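Local coordinates for PPC domain-containing protein (Archaeoglobus fulgidus, PDB 2H6L), which is of unknown function but binds a zinc ion through three histidines and belongs to the PPC (plants and prokaryotes conserved) domain family, at residues Lys10-Arg15 with Glu27-Glu32; Leu16-Asp21 with Ala45-Val50; Gly52-Glu57 with Thr133-Trp138; Lys59-Lys64 with Gly102-Ser107. One frame throughout, in Å; residues are numbered along the deposited sequence.

Contact 1: residues Lys10-Arg15 with Glu27-Glu32; sequences KGFLLR and EEFLEE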
# COMPACT_ATOMS: atom_id res chain seq x y z
N LYS A 10 -10.25 12.42 10.34
CA LYS A 10 -8.99 12.39 11.07
C LYS A 10 -7.94 11.52 10.39
O LYS A 10 -8.24 10.76 9.47
CB LYS A 10 -9.18 11.88 12.50
CG LYS A 10 -9.72 12.89 13.50
CD LYS A 10 -11.18 13.18 13.28
CE LYS A 10 -11.76 13.97 14.45
NZ LYS A 10 -11.64 13.22 15.73
N GLY A 11 -6.71 11.65 10.87
CA GLY A 11 -5.61 10.87 10.35
C GLY A 11 -4.62 10.69 11.48
O GLY A 11 -4.43 11.58 12.30
N PHE A 12 -3.97 9.53 11.53
CA PHE A 12 -3.01 9.26 12.59
C PHE A 12 -1.73 8.62 12.09
O PHE A 12 -1.76 7.73 11.25
CB PHE A 12 -3.61 8.32 13.63
CG PHE A 12 -4.78 8.89 14.37
CD1 PHE A 12 -4.58 9.78 15.42
CD2 PHE A 12 -6.08 8.52 14.04
CE1 PHE A 12 -5.65 10.30 16.13
CE2 PHE A 12 -7.16 9.03 14.74
CZ PHE A 12 -6.95 9.92 15.79
N LEU A 13 -0.61 9.10 12.61
CA LEU A 13 0.68 8.52 12.29
C LEU A 13 1.15 8.04 13.66
O LEU A 13 1.09 8.79 14.63
CB LEU A 13 1.65 9.57 11.74
CG LEU A 13 1.48 9.97 10.27
CD1 LEU A 13 2.56 11.01 9.90
CD2 LEU A 13 1.61 8.74 9.38
N LEU A 14 1.57 6.79 13.77
CA LEU A 14 2.01 6.31 15.07
C LEU A 14 3.41 5.76 15.01
O LEU A 14 3.84 5.20 14.00
CB LEU A 14 1.09 5.18 15.57
CG LEU A 14 -0.39 5.13 15.18
CD1 LEU A 14 -0.96 3.83 15.71
CD2 LEU A 14 -1.16 6.33 15.72
N ARG A 15 4.14 5.94 16.11
CA ARG A 15 5.48 5.39 16.23
C ARG A 15 5.28 4.27 17.24
O ARG A 15 5.04 4.53 18.41
CB ARG A 15 6.47 6.43 16.79
CG ARG A 15 7.81 5.80 17.19
CD ARG A 15 8.80 6.80 17.78
NE ARG A 15 9.99 6.11 18.28
CZ ARG A 15 11.10 6.71 18.71
NH1 ARG A 15 11.21 8.03 18.71
NH2 ARG A 15 12.12 5.97 19.11
N GLU A 27 -4.05 -2.46 17.75
CA GLU A 27 -5.33 -2.78 18.36
C GLU A 27 -5.54 -2.00 19.66
O GLU A 27 -6.66 -1.60 19.96
CB GLU A 27 -5.45 -4.29 18.61
CG GLU A 27 -5.26 -5.12 17.34
CD GLU A 27 -5.99 -6.45 17.36
OE1 GLU A 27 -6.00 -7.11 18.43
OE2 GLU A 27 -6.53 -6.86 16.31
N GLU A 28 -4.47 -1.77 20.42
CA GLU A 28 -4.61 -1.01 21.65
C GLU A 28 -4.95 0.43 21.31
O GLU A 28 -5.80 1.05 21.95
CB GLU A 28 -3.32 -1.07 22.47
CG GLU A 28 -3.06 -2.44 23.10
CD GLU A 28 -1.71 -2.54 23.77
OE1 GLU A 28 -1.40 -1.68 24.64
OE2 GLU A 28 -0.94 -3.46 23.43
N PHE A 29 -4.30 0.95 20.28
CA PHE A 29 -4.57 2.31 19.84
C PHE A 29 -6.03 2.48 19.44
O PHE A 29 -6.70 3.43 19.84
CB PHE A 29 -3.68 2.67 18.65
CG PHE A 29 -4.03 3.98 18.03
CD1 PHE A 29 -3.77 5.17 18.71
CD2 PHE A 29 -4.64 4.04 16.78
CE1 PHE A 29 -4.12 6.39 18.15
CE2 PHE A 29 -5.00 5.26 16.22
CZ PHE A 29 -4.74 6.44 16.91
N LEU A 30 -6.53 1.54 18.63
CA LEU A 30 -7.91 1.58 18.15
C LEU A 30 -8.91 1.56 19.30
O LEU A 30 -9.90 2.31 19.28
CB LEU A 30 -8.16 0.40 17.20
CG LEU A 30 -7.22 0.36 15.99
CD1 LEU A 30 -7.37 -0.95 15.21
CD2 LEU A 30 -7.53 1.55 15.11
N GLU A 31 -8.68 0.70 20.29
CA GLU A 31 -9.57 0.59 21.44
C GLU A 31 -9.61 1.92 22.20
O GLU A 31 -10.67 2.39 22.62
CB GLU A 31 -9.10 -0.52 22.39
CG GLU A 31 -9.15 -1.93 21.81
CD GLU A 31 -10.50 -2.61 22.01
OE1 GLU A 31 -11.54 -1.99 21.70
OE2 GLU A 31 -10.52 -3.77 22.48
N GLU A 32 -8.44 2.52 22.36
CA GLU A 32 -8.31 3.79 23.07
C GLU A 32 -9.07 4.91 22.38
O GLU A 32 -9.71 5.73 23.03
CB GLU A 32 -6.84 4.16 23.20
CG GLU A 32 -6.59 5.58 23.68
CD GLU A 32 -5.11 5.88 23.82
OE1 GLU A 32 -4.37 5.71 22.83
OE2 GLU A 32 -4.70 6.29 24.93

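Contact 2: residues Leu16-Asp21 with Ala45-Val50; sequences LDYGKD and AVRSAV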
# COMPACT_ATOMS: atom_id res chain seq x y z
N LEU A 16 5.36 3.03 16.78
CA LEU A 16 5.19 1.87 17.64
C LEU A 16 6.38 1.66 18.56
O LEU A 16 7.48 2.13 18.28
CB LEU A 16 4.97 0.61 16.81
CG LEU A 16 3.53 0.32 16.39
CD1 LEU A 16 2.86 1.59 15.94
CD2 LEU A 16 3.52 -0.73 15.29
N ASP A 17 6.16 0.94 19.65
CA ASP A 17 7.22 0.66 20.61
C ASP A 17 8.07 -0.54 20.21
O ASP A 17 7.57 -1.57 19.75
CB ASP A 17 6.63 0.38 22.00
CG ASP A 17 5.96 1.60 22.60
OD1 ASP A 17 6.59 2.67 22.63
OD2 ASP A 17 4.80 1.48 23.04
N TYR A 18 9.38 -0.38 20.39
CA TYR A 18 10.34 -1.42 20.08
C TYR A 18 10.09 -2.65 20.97
O TYR A 18 9.77 -2.51 22.15
CB TYR A 18 11.76 -0.87 20.31
CG TYR A 18 12.87 -1.89 20.26
CD1 TYR A 18 13.11 -2.75 21.33
CD2 TYR A 18 13.69 -1.98 19.14
CE1 TYR A 18 14.16 -3.67 21.29
CE2 TYR A 18 14.73 -2.90 19.09
CZ TYR A 18 14.96 -3.75 20.17
OH TYR A 18 16.00 -4.64 20.12
N GLY A 19 10.22 -3.84 20.39
CA GLY A 19 10.03 -5.06 21.16
C GLY A 19 8.62 -5.53 21.46
O GLY A 19 8.45 -6.59 22.06
N LYS A 20 7.60 -4.78 21.05
CA LYS A 20 6.21 -5.17 21.30
C LYS A 20 5.56 -5.63 19.99
O LYS A 20 6.02 -5.26 18.92
CB LYS A 20 5.42 -3.99 21.86
CG LYS A 20 5.98 -3.41 23.15
CD LYS A 20 5.86 -4.41 24.29
CE LYS A 20 6.39 -3.81 25.60
NZ LYS A 20 6.10 -4.68 26.78
N ASP A 21 4.49 -6.41 20.09
CA ASP A 21 3.80 -6.91 18.90
C ASP A 21 3.17 -5.80 18.07
O ASP A 21 2.48 -4.93 18.58
CB ASP A 21 2.72 -7.92 19.27
CG ASP A 21 2.08 -8.56 18.05
OD1 ASP A 21 2.76 -9.38 17.39
OD2 ASP A 21 0.92 -8.24 17.73
N ALA A 45 10.64 -1.86 10.11
CA ALA A 45 11.33 -3.14 10.21
C ALA A 45 10.88 -3.88 11.46
O ALA A 45 10.46 -3.27 12.43
CB ALA A 45 12.84 -2.93 10.23
N VAL A 46 11.00 -5.21 11.42
CA VAL A 46 10.62 -6.06 12.53
C VAL A 46 11.77 -6.99 12.90
O VAL A 46 12.63 -7.28 12.08
CB VAL A 46 9.39 -6.93 12.17
CG1 VAL A 46 8.21 -6.04 11.80
CG2 VAL A 46 9.73 -7.86 11.03
N ARG A 47 11.76 -7.47 14.14
CA ARG A 47 12.79 -8.38 14.63
C ARG A 47 12.42 -9.84 14.35
O ARG A 47 13.28 -10.72 14.34
CB ARG A 47 12.99 -8.17 16.14
CG ARG A 47 13.22 -6.71 16.53
CD ARG A 47 13.61 -6.61 18.00
NE ARG A 47 14.90 -7.25 18.25
CZ ARG A 47 15.26 -7.76 19.42
NH1 ARG A 47 14.43 -7.72 20.45
NH2 ARG A 47 16.46 -8.32 19.56
N SER A 48 11.14 -10.08 14.13
CA SER A 48 10.66 -11.43 13.83
C SER A 48 9.19 -11.33 13.47
O SER A 48 8.58 -10.28 13.60
CB SER A 48 10.82 -12.34 15.04
OG SER A 48 9.98 -11.91 16.11
N ALA A 49 8.60 -12.45 13.05
CA ALA A 49 7.20 -12.41 12.68
C ALA A 49 6.61 -13.77 12.44
O ALA A 49 7.31 -14.78 12.35
CB ALA A 49 7.04 -11.55 11.42
N VAL A 50 5.28 -13.79 12.36
CA VAL A 50 4.54 -14.99 12.05
C VAL A 50 3.53 -14.60 10.99
O VAL A 50 2.67 -13.75 11.21
CB VAL A 50 3.79 -15.56 13.28
CG1 VAL A 50 2.97 -16.78 12.86
CG2 VAL A 50 4.80 -15.96 14.37

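Contact 3: residues Gly52-Glu57 with Thr133-Trp138; sequences GYYDQE and TGLFLW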
# COMPACT_ATOMS: atom_id res chain seq x y z
N GLY A 52 1.36 -16.22 7.20
CA GLY A 52 0.76 -17.45 6.75
C GLY A 52 -0.08 -17.28 5.51
O GLY A 52 -0.39 -16.17 5.12
N TYR A 53 -0.42 -18.40 4.89
CA TYR A 53 -1.25 -18.34 3.70
C TYR A 53 -2.47 -19.22 3.94
O TYR A 53 -2.42 -20.17 4.72
CB TYR A 53 -0.46 -18.76 2.47
CG TYR A 53 0.01 -20.19 2.45
CD1 TYR A 53 -0.84 -21.22 2.04
CD2 TYR A 53 1.32 -20.52 2.81
CE1 TYR A 53 -0.40 -22.53 1.97
CE2 TYR A 53 1.77 -21.83 2.74
CZ TYR A 53 0.91 -22.84 2.32
OH TYR A 53 1.36 -24.13 2.22
N TYR A 54 -3.57 -18.90 3.27
CA TYR A 54 -4.80 -19.64 3.44
C TYR A 54 -5.02 -20.73 2.39
O TYR A 54 -5.09 -20.46 1.19
CB TYR A 54 -5.97 -18.66 3.40
CG TYR A 54 -7.28 -19.22 3.88
CD1 TYR A 54 -7.45 -19.60 5.22
CD2 TYR A 54 -8.36 -19.37 3.01
CE1 TYR A 54 -8.66 -20.12 5.67
CE2 TYR A 54 -9.58 -19.89 3.45
CZ TYR A 54 -9.73 -20.25 4.78
OH TYR A 54 -10.93 -20.74 5.22
N ASP A 55 -5.11 -21.98 2.84
CA ASP A 55 -5.37 -23.08 1.92
C ASP A 55 -6.85 -22.90 1.60
O ASP A 55 -7.71 -23.07 2.46
CB ASP A 55 -5.13 -24.42 2.60
CG ASP A 55 -5.28 -25.58 1.63
OD1 ASP A 55 -6.31 -25.64 0.93
OD2 ASP A 55 -4.37 -26.44 1.58
N GLN A 56 -7.14 -22.56 0.35
CA GLN A 56 -8.51 -22.31 -0.07
C GLN A 56 -9.41 -23.54 -0.20
O GLN A 56 -10.63 -23.40 -0.31
CB GLN A 56 -8.50 -21.51 -1.38
CG GLN A 56 -7.72 -20.20 -1.26
CD GLN A 56 -7.68 -19.38 -2.54
OE1 GLN A 56 -6.97 -18.38 -2.63
NE2 GLN A 56 -8.45 -19.79 -3.54
N GLU A 57 -8.82 -24.73 -0.18
CA GLU A 57 -9.61 -25.97 -0.28
C GLU A 57 -9.83 -26.61 1.09
O GLU A 57 -10.95 -26.99 1.43
CB GLU A 57 -8.92 -26.97 -1.21
CG GLU A 57 -8.85 -26.55 -2.67
CD GLU A 57 -10.20 -26.16 -3.24
OE1 GLU A 57 -11.22 -26.77 -2.86
OE2 GLU A 57 -10.24 -25.24 -4.09
N THR A 133 -16.01 -19.56 1.91
CA THR A 133 -14.56 -19.49 2.07
C THR A 133 -14.00 -20.11 3.35
O THR A 133 -12.82 -20.47 3.40
CB THR A 133 -14.07 -18.03 2.00
OG1 THR A 133 -14.66 -17.28 3.06
CG2 THR A 133 -14.44 -17.40 0.64
N GLY A 134 -14.84 -20.22 4.38
CA GLY A 134 -14.41 -20.77 5.66
C GLY A 134 -13.71 -19.68 6.43
O GLY A 134 -13.07 -19.91 7.46
N LEU A 135 -13.84 -18.46 5.92
CA LEU A 135 -13.24 -17.27 6.48
C LEU A 135 -14.30 -16.47 7.23
O LEU A 135 -15.49 -16.78 7.15
CB LEU A 135 -12.69 -16.43 5.32
CG LEU A 135 -11.28 -15.86 5.30
CD1 LEU A 135 -10.26 -16.88 5.80
CD2 LEU A 135 -10.97 -15.46 3.85
N PHE A 136 -13.88 -15.46 7.97
CA PHE A 136 -14.82 -14.60 8.68
C PHE A 136 -14.90 -13.31 7.89
O PHE A 136 -14.08 -12.40 8.08
CB PHE A 136 -14.34 -14.32 10.11
CG PHE A 136 -14.58 -15.45 11.06
CD1 PHE A 136 -13.67 -16.50 11.17
CD2 PHE A 136 -15.73 -15.48 11.84
CE1 PHE A 136 -13.91 -17.56 12.04
CE2 PHE A 136 -15.98 -16.54 12.71
CZ PHE A 136 -15.07 -17.58 12.81
N LEU A 137 -15.89 -13.22 7.00
CA LEU A 137 -16.07 -12.06 6.14
C LEU A 137 -17.14 -11.09 6.61
O LEU A 137 -17.98 -11.42 7.45
CB LEU A 137 -16.37 -12.52 4.71
CG LEU A 137 -15.35 -13.56 4.20
CD1 LEU A 137 -15.62 -13.89 2.73
CD2 LEU A 137 -13.95 -13.02 4.38
N TRP A 138 -17.12 -9.88 6.06
CA TRP A 138 -18.07 -8.84 6.43
C TRP A 138 -19.52 -9.16 6.06
O TRP A 138 -19.81 -9.59 4.95
CB TRP A 138 -17.67 -7.50 5.80
CG TRP A 138 -16.34 -7.00 6.27
CD1 TRP A 138 -15.81 -7.15 7.52
CD2 TRP A 138 -15.39 -6.23 5.52
NE1 TRP A 138 -14.59 -6.51 7.60
CE2 TRP A 138 -14.31 -5.94 6.38
CE3 TRP A 138 -15.35 -5.75 4.20
CZ2 TRP A 138 -13.20 -5.18 5.98
CZ3 TRP A 138 -14.24 -5.00 3.80
CH2 TRP A 138 -13.18 -4.72 4.69

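Contact 4: residues Lys59-Lys64 with Gly102-Ser107; sequences KEYVKK and GGHLFS. With ZN (zinc ion), chain D; ACY (acetic acid), chain E.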
# COMPACT_ATOMS: atom_id res chain seq x y z
N LYS A 59 -9.51 -25.05 3.66
CA LYS A 59 -10.12 -23.96 4.42
C LYS A 59 -9.47 -23.73 5.78
O LYS A 59 -10.14 -23.71 6.81
CB LYS A 59 -11.62 -24.23 4.59
CG LYS A 59 -12.40 -24.24 3.28
CD LYS A 59 -13.68 -25.07 3.38
CE LYS A 59 -14.75 -24.39 4.23
NZ LYS A 59 -15.27 -23.16 3.56
N GLU A 60 -8.15 -23.58 5.78
CA GLU A 60 -7.42 -23.32 7.01
C GLU A 60 -6.09 -22.63 6.72
O GLU A 60 -5.49 -22.80 5.65
CB GLU A 60 -7.22 -24.62 7.81
CG GLU A 60 -6.27 -25.64 7.21
CD GLU A 60 -6.31 -26.97 7.97
OE1 GLU A 60 -7.26 -27.76 7.76
OE2 GLU A 60 -5.40 -27.23 8.79
N TYR A 61 -5.63 -21.83 7.67
CA TYR A 61 -4.38 -21.11 7.50
C TYR A 61 -3.18 -22.03 7.68
O TYR A 61 -3.26 -23.06 8.36
CB TYR A 61 -4.30 -19.94 8.48
CG TYR A 61 -5.08 -18.72 8.03
CD1 TYR A 61 -4.61 -17.92 6.98
CD2 TYR A 61 -6.26 -18.35 8.66
CE1 TYR A 61 -5.31 -16.78 6.58
CE2 TYR A 61 -6.97 -17.21 8.26
CZ TYR A 61 -6.49 -16.43 7.22
OH TYR A 61 -7.17 -15.30 6.82
N VAL A 62 -2.08 -21.66 7.04
CA VAL A 62 -0.82 -22.39 7.11
C VAL A 62 0.19 -21.31 7.42
O VAL A 62 0.50 -20.48 6.57
CB VAL A 62 -0.48 -23.04 5.76
CG1 VAL A 62 0.85 -23.75 5.85
CG2 VAL A 62 -1.58 -24.02 5.36
N LYS A 63 0.71 -21.30 8.65
CA LYS A 63 1.65 -20.27 9.05
C LYS A 63 3.12 -20.58 8.88
O LYS A 63 3.54 -21.73 8.80
CB LYS A 63 1.37 -19.84 10.49
CG LYS A 63 1.38 -20.97 11.51
CD LYS A 63 1.11 -20.45 12.92
CE LYS A 63 -0.26 -19.79 13.02
NZ LYS A 63 -0.51 -19.20 14.37
N LYS A 64 3.90 -19.51 8.80
CA LYS A 64 5.34 -19.60 8.65
C LYS A 64 5.98 -18.70 9.70
O LYS A 64 5.56 -17.55 9.89
CB LYS A 64 5.76 -19.14 7.25
CG LYS A 64 7.26 -19.26 7.00
CD LYS A 64 7.65 -18.84 5.59
CE LYS A 64 9.13 -19.08 5.36
NZ LYS A 64 9.49 -20.48 5.75
N GLY A 102 5.78 -13.19 2.17
CA GLY A 102 4.55 -12.44 2.20
C GLY A 102 3.36 -13.26 2.64
O GLY A 102 3.36 -14.48 2.51
N GLY A 103 2.33 -12.59 3.17
CA GLY A 103 1.14 -13.30 3.59
C GLY A 103 0.27 -12.58 4.59
O GLY A 103 0.41 -11.38 4.81
N HIS A 104 -0.64 -13.35 5.18
CA HIS A 104 -1.54 -12.86 6.20
C HIS A 104 -0.65 -12.68 7.43
O HIS A 104 0.14 -13.56 7.77
CB HIS A 104 -2.62 -13.92 6.47
CG HIS A 104 -3.65 -13.51 7.47
ND1 HIS A 104 -4.87 -12.98 7.11
CD2 HIS A 104 -3.63 -13.53 8.83
CE1 HIS A 104 -5.56 -12.69 8.20
NE2 HIS A 104 -4.83 -13.02 9.25
N LEU A 105 -0.76 -11.53 8.10
CA LEU A 105 0.06 -11.26 9.27
C LEU A 105 -0.62 -11.70 10.56
O LEU A 105 -1.76 -11.34 10.83
CB LEU A 105 0.37 -9.77 9.35
CG LEU A 105 1.17 -9.30 10.57
CD1 LEU A 105 2.57 -9.90 10.51
CD2 LEU A 105 1.23 -7.78 10.58
N PHE A 106 0.10 -12.48 11.37
CA PHE A 106 -0.44 -12.95 12.65
C PHE A 106 0.21 -12.19 13.79
O PHE A 106 -0.47 -11.72 14.71
CB PHE A 106 -0.19 -14.45 12.81
CG PHE A 106 -1.06 -15.30 11.93
CD1 PHE A 106 -2.41 -15.45 12.20
CD2 PHE A 106 -0.52 -15.93 10.82
CE1 PHE A 106 -3.22 -16.23 11.38
CE2 PHE A 106 -1.33 -16.71 9.99
CZ PHE A 106 -2.68 -16.86 10.27
N SER A 107 1.53 -12.06 13.73
CA SER A 107 2.28 -11.32 14.75
C SER A 107 3.62 -10.86 14.21
O SER A 107 4.17 -11.44 13.27
CB SER A 107 2.52 -12.19 15.98
OG SER A 107 3.47 -13.21 15.70
ZN ZN D . -5.80 -12.33 5.29
C ACY E . -6.79 -14.42 3.63
O ACY E . -5.71 -14.33 4.17
OXT ACY E . -7.28 -15.63 3.29
CH3 ACY E . -7.58 -13.18 3.34

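Contact 1: residues Lys10-Arg15 with Glu27-Glu32
The strand K10-R15 and the helical turn E27-E32 approach most closely at L14 and F29, whose CA atoms stand 9.1 Å apart with no hydrogen bond between the segments. This is helix-on-sheet packing: helix 22-33 lies against the antiparallel sheet of the PPC domain, and the contact is buried and apolar. F29 alone reaches across from the helix. Its CG is anti to the backbone N (chi1 172°), which sends the ring toward the strand, its CZ edge against F12 and one face under L14, two residues apart on the strand and both with their CB turned toward the helix. With F12 it makes a T-shaped (edge-to-face) pair, centroids 5.0 Å apart and planes at 74°, in which F29 supplies the edge and F12 the face. L14 makes a CH-pi contact over the face of F29, L14 CD2 being 3.8 Å from the ring centroid; L14 CD1 rests by F29 CG and F29 CD2. Both strand residues are paired through their backbones with strand 113-119, and on the other side the sheet continues into the second subunit, whose V3 also packs on F29. The tightest point is F29 CZ, 3.5 Å from F12 CG.

Contact 2: residues Leu16-Asp21 with Ala45-Val50
Y18 brings its hydroxyl over the flat guanidinium of R47, and this single overlap is the close part of the contact between L16-D21 and A45-V50. The oxygen stands 3.2 Å above the guanidinium plane, over its centre; the nearest atoms are Y18 OH and R47 CZ, 3.3 Å apart. Ring and guanidinium are only 20° out of parallel, but the phenol covers the charged group with its hydroxyl end and not with its ring face. R47 NE and NH1 lie close to the same oxygen, yet neither points an N-H at it, and no hydrogen bond forms. Behind the guanidinium, R47 CD lies 3.8 Å from Y18 CZ. The bend in the arginine chain at chi3 (65°) turns the face of the guanidinium toward the phenol hydroxyl, and the two side chains cross at about a right angle. NH1 finds its strong partner elsewhere, in a salt bridge to E109. Y18 sits in a type II beta turn from D17 to K20, with G19 at the positive phi of the third position; the turn leads into helix 22-33, where D21 is the N-cap and its OD2 accepts from R24 N. R47 marks the corner at which the chain turns within strand 45-55. Away from the overlap the contact is loose: it lies at the surface, with Y18 and R47 both partly exposed and just 116 Å² buried in all. The second subunit also packs here, its Q132 against Y18 and its Q56 against R47.

Contact 3: residues Gly52-Glu57 with Thr133-Trp138
Y54 lays one face of its ring under the CD1 methyl of L135, which makes a CH-pi contact 3.7 Å from the ring centroid and 16° off the normal. The methyl is displaced toward the hydroxyl end, so that its closest ring atoms are CE1 and CZ, with L135 CD1 to Y54 CZ at 3.6 Å. The two side chains run past each other in opposite directions. A chi1 of -166° points the phenol away from its own backbone N and carries it from strand 45-55 across to the T133-W138 segment, where the hydroxyl donates a hydrogen bond to the backbone carbonyl of T133, Y54 OH to T133 O being 2.6 Å. The acceptor lies at the ring edge, near its plane; seen from the carbonyl, the donor is tilted 19° out of the carbonyl plane. G134 O is also close, 3.2 Å from Y54 OH, but the hydrogen goes to T133.

Each segment has a small turn of its own near the contact. T133 OG1 accepts from L135 N in an ST turn, which ties together the two residues that meet the tyrosine. On the other segment D55 OD1 accepts from E57 N at 2.9 Å, nearly along its C-O axis, forming an Asx turn where the strand ends. Y61 meets Y54 edge-to-face and also touches L135, and the third subunit adds its E71, which accepts from Y54 N. The nearest atoms of an acetate, probably from the crystallisation liquor, and the Y54 side chain are about 3 Å apart, consistent with Y54 and L135 bordering a pocket beside the three-histidine zinc site.

Contact 4: residues Lys59-Lys64 with Gly102-Ser107
F106 presents its edge to the face of Y61 in a T-shaped pair with planes at 89°, and F106 CZ comes to 3.8 Å from Y61 CG. The strands that carry them, in K59-K64 and G102-S107, cross almost perpendicularly, at 91°, with axes 8.6 Å apart at closest approach. F106 and H104 both meet the same side of the Y61 ring, F106 near its CB end and H104 near its hydroxyl end. The phenol meets the imidazole of H104 obliquely, centroids 4.6 Å apart, so that the three rings form an aromatic cluster.

A charge takes part as well. K63 is bent at chi3 (61°), which brings its amine back over the face of F106 as a cation-pi contact, K63 NZ lying 4.7 Å from the ring centroid.

Metal coordination accounts for the polar end. H104 ND1 binds the zinc ion at 2.1 Å. The bound acetate supplies another ligand: its atom O is 2.3 Å from zinc. The same oxygen accepts a weak hydrogen bond from Y61 OH at 3.2 Å, approaching at the edge of the phenol, near its plane. Y61 OH also lies close to H104 ND1, but that nitrogen is taken up by the metal and no hydrogen bond results. The tyrosine thus touches both a zinc ligand and the small molecule held there.

H89 and H91, from the neighbouring strand 85-96, bind through NE2 and complete the protein's share of a three-histidine zinc site, with the acetate oxygen as a fourth ligand.

Contacts 1 and 3 lie on opposite sides of the chain's centre, their own centres about 27 Å apart, yet all four contacts reach the same antiparallel sheet. Contacts 1 and 2 alternate along the chain: R15 leads directly into L16, and helix 22-33 comes before A45-V50. Strand 45-55 then carries the chain from contact 2 to contact 3, and strand 60-66 follows it into contact 4, both of whose segments precede T133-W138. Contacts 3 and 4, with centres about 10 Å apart, are joined by backbone pairing, G52 O to H104 N and Y53 O to V62 N, and border the zinc site together. Contacts 1 and 2 touch the second subunit, 3 and 4 the third.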